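Local coordinates for protein alkaline phosphatase (Thermus thermophilus, PDB 7KWD) that probably hydrolyses phosphate monoesters, working as a homodimeric metalloenzyme that binds zinc and magnesium ions, at residues N40-V45 with F265-E270; F44-F49 with E295-L300; G133-L138 with P256-H261. All coordinates share one frame; numbering follows the deposited sequence.

Contact 1: residues N40-V45 with F265-E270; sequences NLIVFV and FVLQVE. With MG (magnesium ion), chain D.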
loop_
_atom_site.group_PDB
_atom_site.type_symbol
_atom_site.label_atom_id
_atom_site.label_comp_id
_atom_site.label_asym_id
_atom_site.label_seq_id
_atom_site.Cartn_x
_atom_site.Cartn_y
_atom_site.Cartn_z
ATOM N N ASN A 40 -10.502 16.524 -25.070
ATOM C CA ASN A 40 -11.316 16.321 -23.877
ATOM C C ASN A 40 -10.493 15.588 -22.823
ATOM O O ASN A 40 -9.613 14.792 -23.139
ATOM C CB ASN A 40 -12.581 15.520 -24.176
ATOM C CG ASN A 40 -13.395 16.110 -25.302
ATOM O OD1 ASN A 40 -13.663 17.313 -25.338
ATOM N ND2 ASN A 40 -13.792 15.268 -26.235
ATOM N N LEU A 41 -10.817 15.855 -21.560
ATOM C CA LEU A 41 -10.077 15.313 -20.424
ATOM C C LEU A 41 -11.097 14.896 -19.387
ATOM O O LEU A 41 -11.926 15.710 -18.970
ATOM C CB LEU A 41 -9.135 16.361 -19.831
ATOM C CG LEU A 41 -8.386 15.969 -18.563
ATOM C CD1 LEU A 41 -7.380 14.881 -18.870
ATOM C CD2 LEU A 41 -7.703 17.202 -17.996
ATOM N N ILE A 42 -11.012 13.651 -18.953
ATOM C CA ILE A 42 -11.795 13.148 -17.825
ATOM C C ILE A 42 -10.806 12.774 -16.743
ATOM O O ILE A 42 -9.831 12.056 -17.023
ATOM C CB ILE A 42 -12.660 11.932 -18.213
ATOM C CG1 ILE A 42 -13.520 12.271 -19.430
ATOM C CG2 ILE A 42 -13.515 11.523 -17.040
ATOM C CD1 ILE A 42 -14.269 11.118 -20.022
ATOM N N VAL A 43 -11.031 13.267 -15.530
ATOM C CA VAL A 43 -10.196 12.928 -14.377
ATOM C C VAL A 43 -11.077 12.203 -13.359
ATOM O O VAL A 43 -12.025 12.788 -12.829
ATOM C CB VAL A 43 -9.546 14.172 -13.746
ATOM C CG1 VAL A 43 -8.593 13.761 -12.619
ATOM C CG2 VAL A 43 -8.799 15.046 -14.794
ATOM N N PHE A 44 -10.747 10.951 -13.069
ATOM C CA PHE A 44 -11.527 10.085 -12.181
ATOM C C PHE A 44 -10.678 9.914 -10.924
ATOM O O PHE A 44 -9.669 9.197 -10.936
ATOM C CB PHE A 44 -11.851 8.762 -12.872
ATOM C CG PHE A 44 -12.838 7.905 -12.126
ATOM C CD1 PHE A 44 -13.417 8.293 -10.953
ATOM C CD2 PHE A 44 -13.137 6.617 -12.624
ATOM C CE1 PHE A 44 -14.278 7.482 -10.252
ATOM C CE2 PHE A 44 -14.048 5.796 -11.938
ATOM C CZ PHE A 44 -14.617 6.236 -10.749
ATOM N N VAL A 45 -11.068 10.606 -9.855
ATOM C CA VAL A 45 -10.346 10.535 -8.583
ATOM C C VAL A 45 -10.993 9.473 -7.704
ATOM O O VAL A 45 -12.194 9.534 -7.430
ATOM C CB VAL A 45 -10.344 11.883 -7.861
ATOM C CG1 VAL A 45 -9.606 11.751 -6.521
ATOM C CG2 VAL A 45 -9.744 12.951 -8.746
ATOM N N PHE A 265 -14.498 19.459 -23.566
ATOM C CA PHE A 265 -14.875 19.499 -22.157
ATOM C C PHE A 265 -13.840 18.875 -21.243
ATOM O O PHE A 265 -12.982 18.097 -21.669
ATOM C CB PHE A 265 -16.219 18.772 -21.950
ATOM C CG PHE A 265 -16.112 17.261 -22.028
ATOM C CD1 PHE A 265 -16.362 16.608 -23.230
ATOM C CD2 PHE A 265 -15.797 16.501 -20.885
ATOM C CE1 PHE A 265 -16.264 15.215 -23.313
ATOM C CE2 PHE A 265 -15.709 15.120 -20.955
ATOM C CZ PHE A 265 -15.962 14.473 -22.182
ATOM N N VAL A 266 -13.956 19.225 -19.964
ATOM C CA VAL A 266 -13.224 18.592 -18.872
ATOM C C VAL A 266 -14.240 18.149 -17.822
ATOM O O VAL A 266 -15.233 18.839 -17.573
ATOM C CB VAL A 266 -12.167 19.534 -18.260
ATOM C CG1 VAL A 266 -11.136 19.925 -19.332
ATOM C CG2 VAL A 266 -12.807 20.775 -17.641
ATOM N N LEU A 267 -13.992 16.998 -17.224
ATOM C CA LEU A 267 -14.886 16.399 -16.256
ATOM C C LEU A 267 -14.039 15.836 -15.136
ATOM O O LEU A 267 -13.041 15.157 -15.388
ATOM C CB LEU A 267 -15.720 15.294 -16.904
ATOM C CG LEU A 267 -16.448 14.285 -16.034
ATOM C CD1 LEU A 267 -17.463 15.072 -15.200
ATOM C CD2 LEU A 267 -17.141 13.208 -16.895
ATOM N N GLN A 268 -14.414 16.133 -13.903
ATOM C CA GLN A 268 -13.916 15.399 -12.757
ATOM C C GLN A 268 -15.041 14.497 -12.259
ATOM O O GLN A 268 -16.174 14.955 -12.055
ATOM C CB GLN A 268 -13.451 16.324 -11.634
ATOM C CG GLN A 268 -12.774 15.541 -10.488
ATOM C CD GLN A 268 -12.610 16.323 -9.191
ATOM O OE1 GLN A 268 -13.405 16.190 -8.268
ATOM N NE2 GLN A 268 -11.536 17.102 -9.100
ATOM N N VAL A 269 -14.756 13.214 -12.138
ATOM C CA VAL A 269 -15.623 12.266 -11.453
ATOM C C VAL A 269 -14.905 11.876 -10.186
ATOM O O VAL A 269 -13.736 11.488 -10.248
ATOM C CB VAL A 269 -15.904 11.020 -12.311
ATOM C CG1 VAL A 269 -16.851 10.059 -11.572
ATOM C CG2 VAL A 269 -16.449 11.441 -13.667
ATOM N N GLU A 270 -15.596 11.953 -9.047
ATOM C CA GLU A 270 -14.990 11.608 -7.774
ATOM C C GLU A 270 -15.748 10.486 -7.090
ATOM O O GLU A 270 -16.953 10.612 -6.816
ATOM C CB GLU A 270 -14.911 12.792 -6.806
ATOM C CG GLU A 270 -13.852 12.470 -5.710
ATOM C CD GLU A 270 -14.060 13.274 -4.470
ATOM O OE1 GLU A 270 -15.071 14.017 -4.422
ATOM O OE2 GLU A 270 -13.219 13.165 -3.582
HETATM MG MG MG D . -12.645 14.164 -1.906
HETATM O O HOH W 1 -14.108 15.669 -2.221
HETATM O O HOH W 2 -12.120 15.231 -0.356
HETATM O O HOH W 3 -13.642 12.697 -0.399
#
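Asn-40 stacks its amide on the ring of Phe-265, the two planes 19° apart, and its CB sits 4.0 Å from the centroid of the Phe-265 ring as a CH-pi contact over one face. In the same amide, OD1 of Asn-40 accepts from N of Phe-265 at 2.9 Å, with the donor tilted out of the carbonyl plane. Chi1 of 74° puts CG of Phe-265 between its backbone N and carbonyl carbon, and the ring ends nearer strand 40-45, with CE2 of Phe-265 3.9 Å from CG1 of Ile-42. The two strands run parallel in register, Leu-41 beside Val-266 through Val-45 beside Glu-270. Five backbone hydrogen bonds link them, the straightest from Val-43 N to Leu-267 O (2.8 Å, 170°). These are neighbouring strands in the central sheet of the alkaline phosphatase alpha/beta fold. Ile-42 and Leu-267 lie side by side on the face met by helices 247-259 and 283-306, CG2 of Ile-42 4.0 Å from CD2 of Leu-267. On that face Phe-44 turns its ring edge to Val-269 O, 3.3 Å from CD1 of Phe-44. Leu-41 and Val-266 take the other face, against helices 459-468 and 125-131. On the same face as these two, at the C-terminal end of the pair, the extended side chain of Glu-270 reaches the magnesium ion, bound by OE2 at 2.0 Å. OE1 of Glu-270 accepts from a magnesium-bound water at 2.9 Å and has a second partner in Thr-140 OG1. One shell back, Gln-268 NE2 holds the carbonyl O of Thr-148, whose OG1 also binds the magnesium.

Contact 2: residues F44-F49 with E295-L300; sequences FVYDGF and EVLELL. With MG (magnesium ion), chain D; ZN (zinc ion), chain E.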
loop_
_atom_site.group_PDB
_atom_site.type_symbol
_atom_site.label_atom_id
_atom_site.label_comp_id
_atom_site.label_asym_id
_atom_site.label_seq_id
_atom_site.Cartn_x
_atom_site.Cartn_y
_atom_site.Cartn_z
ATOM N N PHE A 44 -10.747 10.951 -13.069
ATOM C CA PHE A 44 -11.527 10.085 -12.181
ATOM C C PHE A 44 -10.678 9.914 -10.924
ATOM O O PHE A 44 -9.669 9.197 -10.936
ATOM C CB PHE A 44 -11.851 8.762 -12.872
ATOM C CG PHE A 44 -12.838 7.905 -12.126
ATOM C CD1 PHE A 44 -13.417 8.293 -10.953
ATOM C CD2 PHE A 44 -13.137 6.617 -12.624
ATOM C CE1 PHE A 44 -14.278 7.482 -10.252
ATOM C CE2 PHE A 44 -14.048 5.796 -11.938
ATOM C CZ PHE A 44 -14.617 6.236 -10.749
ATOM N N VAL A 45 -11.068 10.606 -9.855
ATOM C CA VAL A 45 -10.346 10.535 -8.583
ATOM C C VAL A 45 -10.993 9.473 -7.704
ATOM O O VAL A 45 -12.194 9.534 -7.430
ATOM C CB VAL A 45 -10.344 11.883 -7.861
ATOM C CG1 VAL A 45 -9.606 11.751 -6.521
ATOM C CG2 VAL A 45 -9.744 12.951 -8.746
ATOM N N TYR A 46 -10.183 8.508 -7.259
ATOM C CA TYR A 46 -10.541 7.575 -6.199
ATOM C C TYR A 46 -10.014 8.167 -4.890
ATOM O O TYR A 46 -8.840 8.047 -4.565
ATOM C CB TYR A 46 -9.918 6.210 -6.473
ATOM C CG TYR A 46 -10.600 5.298 -7.482
ATOM C CD1 TYR A 46 -10.773 5.678 -8.808
ATOM C CD2 TYR A 46 -10.978 4.006 -7.126
ATOM C CE1 TYR A 46 -11.341 4.818 -9.722
ATOM C CE2 TYR A 46 -11.535 3.130 -8.042
ATOM C CZ TYR A 46 -11.718 3.541 -9.332
ATOM O OH TYR A 46 -12.296 2.688 -10.242
ATOM N N ASP A 47 -10.878 8.828 -4.124
ATOM C CA ASP A 47 -10.426 9.520 -2.931
ATOM C C ASP A 47 -10.123 8.523 -1.816
ATOM O O ASP A 47 -10.967 7.703 -1.472
ATOM C CB ASP A 47 -11.476 10.526 -2.466
ATOM C CG ASP A 47 -10.884 11.580 -1.596
ATOM O OD1 ASP A 47 -10.270 11.172 -0.587
ATOM O OD2 ASP A 47 -10.988 12.793 -1.939
ATOM N N GLY A 48 -8.925 8.599 -1.256
ATOM C CA GLY A 48 -8.548 7.751 -0.132
ATOM C C GLY A 48 -8.250 6.302 -0.461
ATOM O O GLY A 48 -8.121 5.470 0.454
ATOM N N PHE A 49 -8.042 5.993 -1.742
ATOM C CA PHE A 49 -7.964 4.626 -2.236
ATOM C C PHE A 49 -6.548 4.089 -2.118
ATOM O O PHE A 49 -5.618 4.610 -2.735
ATOM C CB PHE A 49 -8.438 4.607 -3.689
ATOM C CG PHE A 49 -8.435 3.262 -4.361
ATOM C CD1 PHE A 49 -9.331 2.275 -3.989
ATOM C CD2 PHE A 49 -7.560 3.010 -5.443
ATOM C CE1 PHE A 49 -9.369 1.052 -4.648
ATOM C CE2 PHE A 49 -7.587 1.791 -6.095
ATOM C CZ PHE A 49 -8.502 0.817 -5.717
ATOM N N GLU A 295 -18.045 0.332 -11.860
ATOM C CA GLU A 295 -19.088 0.473 -12.875
ATOM C C GLU A 295 -18.895 1.752 -13.665
ATOM O O GLU A 295 -19.176 1.809 -14.871
ATOM C CB GLU A 295 -20.476 0.477 -12.238
ATOM C CG GLU A 295 -20.901 -0.871 -11.693
ATOM C CD GLU A 295 -22.308 -0.828 -11.076
ATOM O OE1 GLU A 295 -22.456 -1.276 -9.911
ATOM O OE2 GLU A 295 -23.252 -0.331 -11.750
ATOM N N VAL A 296 -18.449 2.812 -12.984
ATOM C CA VAL A 296 -18.208 4.088 -13.661
ATOM C C VAL A 296 -17.056 3.955 -14.640
ATOM O O VAL A 296 -17.113 4.466 -15.767
ATOM C CB VAL A 296 -17.943 5.205 -12.633
ATOM C CG1 VAL A 296 -17.482 6.497 -13.335
ATOM C CG2 VAL A 296 -19.213 5.472 -11.792
ATOM N N LEU A 297 -15.994 3.264 -14.221
ATOM C CA LEU A 297 -14.832 3.029 -15.078
ATOM C C LEU A 297 -15.246 2.440 -16.407
ATOM O O LEU A 297 -14.743 2.846 -17.462
ATOM C CB LEU A 297 -13.899 2.085 -14.362
ATOM C CG LEU A 297 -12.398 2.144 -14.525
ATOM C CD1 LEU A 297 -11.860 3.544 -14.469
ATOM C CD2 LEU A 297 -11.835 1.247 -13.389
ATOM N N GLU A 298 -16.157 1.476 -16.365
ATOM C CA GLU A 298 -16.606 0.815 -17.570
ATOM C C GLU A 298 -17.286 1.808 -18.469
ATOM O O GLU A 298 -17.039 1.824 -19.676
ATOM C CB GLU A 298 -17.532 -0.330 -17.195
ATOM C CG GLU A 298 -16.727 -1.481 -16.614
ATOM C CD GLU A 298 -17.533 -2.726 -16.323
ATOM O OE1 GLU A 298 -18.723 -2.590 -15.967
ATOM O OE2 GLU A 298 -16.952 -3.836 -16.418
ATOM N N LEU A 299 -18.080 2.702 -17.880
ATOM C CA LEU A 299 -18.705 3.769 -18.642
ATOM C C LEU A 299 -17.676 4.705 -19.257
ATOM O O LEU A 299 -17.773 5.087 -20.427
ATOM C CB LEU A 299 -19.639 4.553 -17.729
ATOM C CG LEU A 299 -20.955 4.910 -18.388
ATOM C CD1 LEU A 299 -21.720 3.633 -18.728
ATOM C CD2 LEU A 299 -21.701 5.783 -17.412
ATOM N N LEU A 300 -16.690 5.127 -18.457
ATOM C CA LEU A 300 -15.739 6.117 -18.936
ATOM C C LEU A 300 -14.834 5.534 -20.007
ATOM O O LEU A 300 -14.497 6.222 -20.969
ATOM C CB LEU A 300 -14.920 6.647 -17.759
ATOM C CG LEU A 300 -15.734 7.404 -16.711
ATOM C CD1 LEU A 300 -14.835 7.901 -15.579
ATOM C CD2 LEU A 300 -16.539 8.566 -17.342
HETATM MG MG MG D . -12.645 14.164 -1.906
HETATM ZN ZN ZN E . -8.834 12.803 -0.240
HETATM O O HOH W 1 -14.108 15.669 -2.221
HETATM O O HOH W 2 -12.120 15.231 -0.356
HETATM O O HOH W 3 -13.642 12.697 -0.399
#
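Val-296 is the first residue of helix segment 295-300 to meet strand 44-46: its CG1, anti to the backbone N (chi1 171°), lies 3.8 Å from CE2 of Phe-44 and nearly as close to CZ, approaching the far end of the ring obliquely. Leu-297 comes next and splits its two methyls between two aromatic residues. CD1 of Leu-297 sits at the edge of the Phe-44 ring, near its plane, 3.8 Å from CD2 of that ring. CD2 of Leu-297 instead touches the Tyr-46 hydroxyl, 3.5 Å from OH, in a contact with no hydrogen bond. Helix and strand run nearly antiparallel, at 163° with 11.0 Å between their axes; this is helix-on-sheet packing in the alpha/beta core of the alkaline phosphatase fold. Leu-300, one turn beyond Val-296, crosses Phe-44 at about a right angle and places its CD1 3.6 Å from CD2 of the Phe-44 ring. Tyr-46 of the same strand lies over one face, with CE1 of Tyr-46 3.6 Å above the plane of the Phe-44 ring, offset toward its rim. CD2 of Tyr-46 also lies over the centre of the Phe-49 ring. A type II beta turn spans Tyr-46 to Phe-49, with Gly-48 at positive phi (75°), and it carries Asp-47 away from the helix. Asp-47 bridges two metals: OD2 binds magnesium, and OD1 binds zinc at 2.2 Å, together with Ser-95, Asp-317 and His-318. Gly-48 N donates a hydrogen bond to OD1 of Asp-317, whose OD2 binds the same zinc.

Contact 3: residues G133-L138 with P256-H261; sequences GKAVGL and PRLAAH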
loop_
_atom_site.group_PDB
_atom_site.type_symbol
_atom_site.label_atom_id
_atom_site.label_comp_id
_atom_site.label_asym_id
_atom_site.label_seq_id
_atom_site.Cartn_x
_atom_site.Cartn_y
_atom_site.Cartn_z
ATOM N N GLY A 133 -12.492 27.757 -23.278
ATOM C CA GLY A 133 -13.667 27.338 -23.996
ATOM C C GLY A 133 -14.120 25.924 -23.750
ATOM O O GLY A 133 -15.016 25.449 -24.457
ATOM N N LYS A 134 -13.528 25.213 -22.799
ATOM C CA LYS A 134 -14.035 23.884 -22.483
ATOM C C LYS A 134 -15.225 24.006 -21.536
ATOM O O LYS A 134 -15.208 24.818 -20.616
ATOM C CB LYS A 134 -12.944 23.016 -21.834
ATOM C CG LYS A 134 -11.548 22.981 -22.566
ATOM C CD LYS A 134 -11.562 22.114 -23.789
ATOM C CE LYS A 134 -10.243 22.267 -24.611
ATOM N NZ LYS A 134 -10.250 21.382 -25.769
ATOM N N ALA A 135 -16.255 23.189 -21.762
ATOM C CA ALA A 135 -17.262 22.927 -20.749
ATOM C C ALA A 135 -16.637 22.174 -19.575
ATOM O O ALA A 135 -15.664 21.427 -19.729
ATOM C CB ALA A 135 -18.409 22.112 -21.345
ATOM N N VAL A 136 -17.190 22.397 -18.383
ATOM C CA VAL A 136 -16.668 21.831 -17.147
ATOM C C VAL A 136 -17.790 21.087 -16.439
ATOM O O VAL A 136 -18.913 21.604 -16.329
ATOM C CB VAL A 136 -16.089 22.924 -16.224
ATOM C CG1 VAL A 136 -15.625 22.341 -14.883
ATOM C CG2 VAL A 136 -14.965 23.648 -16.896
ATOM N N GLY A 137 -17.473 19.890 -15.950
ATOM C CA GLY A 137 -18.396 19.126 -15.119
ATOM C C GLY A 137 -17.704 18.634 -13.865
ATOM O O GLY A 137 -16.543 18.252 -13.898
ATOM N N LEU A 138 -18.429 18.677 -12.743
ATOM C CA LEU A 138 -17.988 18.101 -11.476
ATOM C C LEU A 138 -19.046 17.110 -10.988
ATOM O O LEU A 138 -20.210 17.471 -10.784
ATOM C CB LEU A 138 -17.750 19.194 -10.430
ATOM C CG LEU A 138 -16.735 20.285 -10.803
ATOM C CD1 LEU A 138 -16.734 21.446 -9.810
ATOM C CD2 LEU A 138 -15.343 19.678 -10.885
ATOM N N PRO A 256 -22.996 12.856 -21.579
ATOM C CA PRO A 256 -23.552 13.338 -22.850
ATOM C C PRO A 256 -23.706 14.845 -22.927
ATOM O O PRO A 256 -23.564 15.395 -24.024
ATOM C CB PRO A 256 -24.911 12.628 -22.946
ATOM C CG PRO A 256 -25.200 12.078 -21.566
ATOM C CD PRO A 256 -23.890 11.939 -20.843
ATOM N N ARG A 257 -23.977 15.540 -21.810
ATOM C CA ARG A 257 -24.093 16.995 -21.864
ATOM C C ARG A 257 -22.745 17.638 -22.139
ATOM O O ARG A 257 -22.629 18.537 -22.972
ATOM C CB ARG A 257 -24.650 17.531 -20.550
ATOM C CG ARG A 257 -26.075 17.084 -20.293
ATOM C CD ARG A 257 -26.554 17.473 -18.889
ATOM N NE ARG A 257 -28.015 17.526 -18.808
ATOM C CZ ARG A 257 -28.799 16.468 -18.622
ATOM N NH1 ARG A 257 -28.299 15.248 -18.499
ATOM N NH2 ARG A 257 -30.109 16.631 -18.573
ATOM N N LEU A 258 -21.711 17.191 -21.445
ATOM C CA LEU A 258 -20.390 17.764 -21.676
ATOM C C LEU A 258 -19.913 17.435 -23.078
ATOM O O LEU A 258 -19.337 18.289 -23.759
ATOM C CB LEU A 258 -19.418 17.251 -20.609
ATOM C CG LEU A 258 -19.862 17.558 -19.178
ATOM C CD1 LEU A 258 -19.036 16.830 -18.134
ATOM C CD2 LEU A 258 -19.751 19.070 -18.989
ATOM N N ALA A 259 -20.201 16.214 -23.549
ATOM C CA ALA A 259 -19.709 15.794 -24.856
ATOM C C ALA A 259 -20.344 16.572 -25.994
ATOM O O ALA A 259 -19.762 16.628 -27.080
ATOM C CB ALA A 259 -19.964 14.294 -25.062
ATOM N N ALA A 260 -21.523 17.156 -25.778
ATOM C CA ALA A 260 -22.216 17.877 -26.842
ATOM C C ALA A 260 -21.589 19.226 -27.142
ATOM O O ALA A 260 -21.854 19.794 -28.201
ATOM C CB ALA A 260 -23.668 18.097 -26.443
ATOM N N HIS A 261 -20.787 19.750 -26.220
ATOM C CA HIS A 261 -20.217 21.091 -26.326
ATOM C C HIS A 261 -19.159 21.157 -27.415
ATOM O O HIS A 261 -18.282 20.292 -27.526
ATOM C CB HIS A 261 -19.614 21.460 -24.967
ATOM C CG HIS A 261 -19.350 22.919 -24.760
ATOM N ND1 HIS A 261 -20.329 23.803 -24.353
ATOM C CD2 HIS A 261 -18.191 23.633 -24.807
ATOM C CE1 HIS A 261 -19.797 25.009 -24.203
ATOM N NE2 HIS A 261 -18.500 24.933 -24.470
#
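His-261 and Leu-258 close over the start of strand 135-138, where the C-terminal end of helix 247-259 packs on the sheet of the alkaline phosphatase alpha/beta fold. The chain leaves helix 125-131 through a Schellman motif (Lys-134 N to Ala-129 O), with Gly-133 as its C-prime residue at positive phi, and then enters the strand. The side chain of His-261 can be followed outward from its backbone. CB of His-261 begins 3.9 Å from CB of Ala-135, and CG is anti to the backbone N (chi1 -163°), lying against the methyl of Ala-135. CG of His-261 is the ring atom nearest to that methyl, CB of Ala-135, at 3.6 Å, and ND1 lies a little farther from it. The methyl stands over one face of the imidazole, offset toward the rim, and makes a CH-pi contact with the ring. Past that point CD2 of His-261 comes to 3.6 Å from the backbone N of Ala-135. At the ring edge and in the ring plane, Gly-133 O lies 3.5 Å from NE2 of His-261, a contact and not a hydrogen bond. On the helix side, His-261 N donates to Leu-258 O at 3.2 Å, and both side chains face the strand. Strand 135-138 is itself hydrogen-bonded to strand 265-271, and Leu-258 also rests on Phe-265 and Leu-267 of that strand, so it sits over the seam between the two. Its branches divide along the backbone. CD2 of Leu-258 lies 4.1 Å from CB of Ala-135 and faces the peptide carbonyl of Val-136. Gly-137 has no side chain on the surface turned to the helix, and this lets CD1 of Leu-258 settle directly against its main chain, 3.8 Å from CA of Gly-137.

Overall arrangement
Strand 265-271, part of contact 1, lies between strands 40-46 and 135-140, which tie it to contacts 2 and 3. Val-266 N lies 2.8 Å from Ala-135 O of contact 3. Contact 2 shares Phe-44 and Val-45 with contact 1 and lays helix 283-306 on that pair of strands: CG1 of Val-269 and CG1 of Val-296 are 4.0 Å apart. Contacts 1 and 2 converge on the magnesium ion, where Glu-270 OE2 and Asp-47 OD2 stand 2.8 Å apart, two acidic oxygens brought close by the metal. Contact 3 lies farther back, its centre about 18 Å from that of contact 2, with CA of Gly-137 about 11 Å from the nearest side-chain atom of Glu-270.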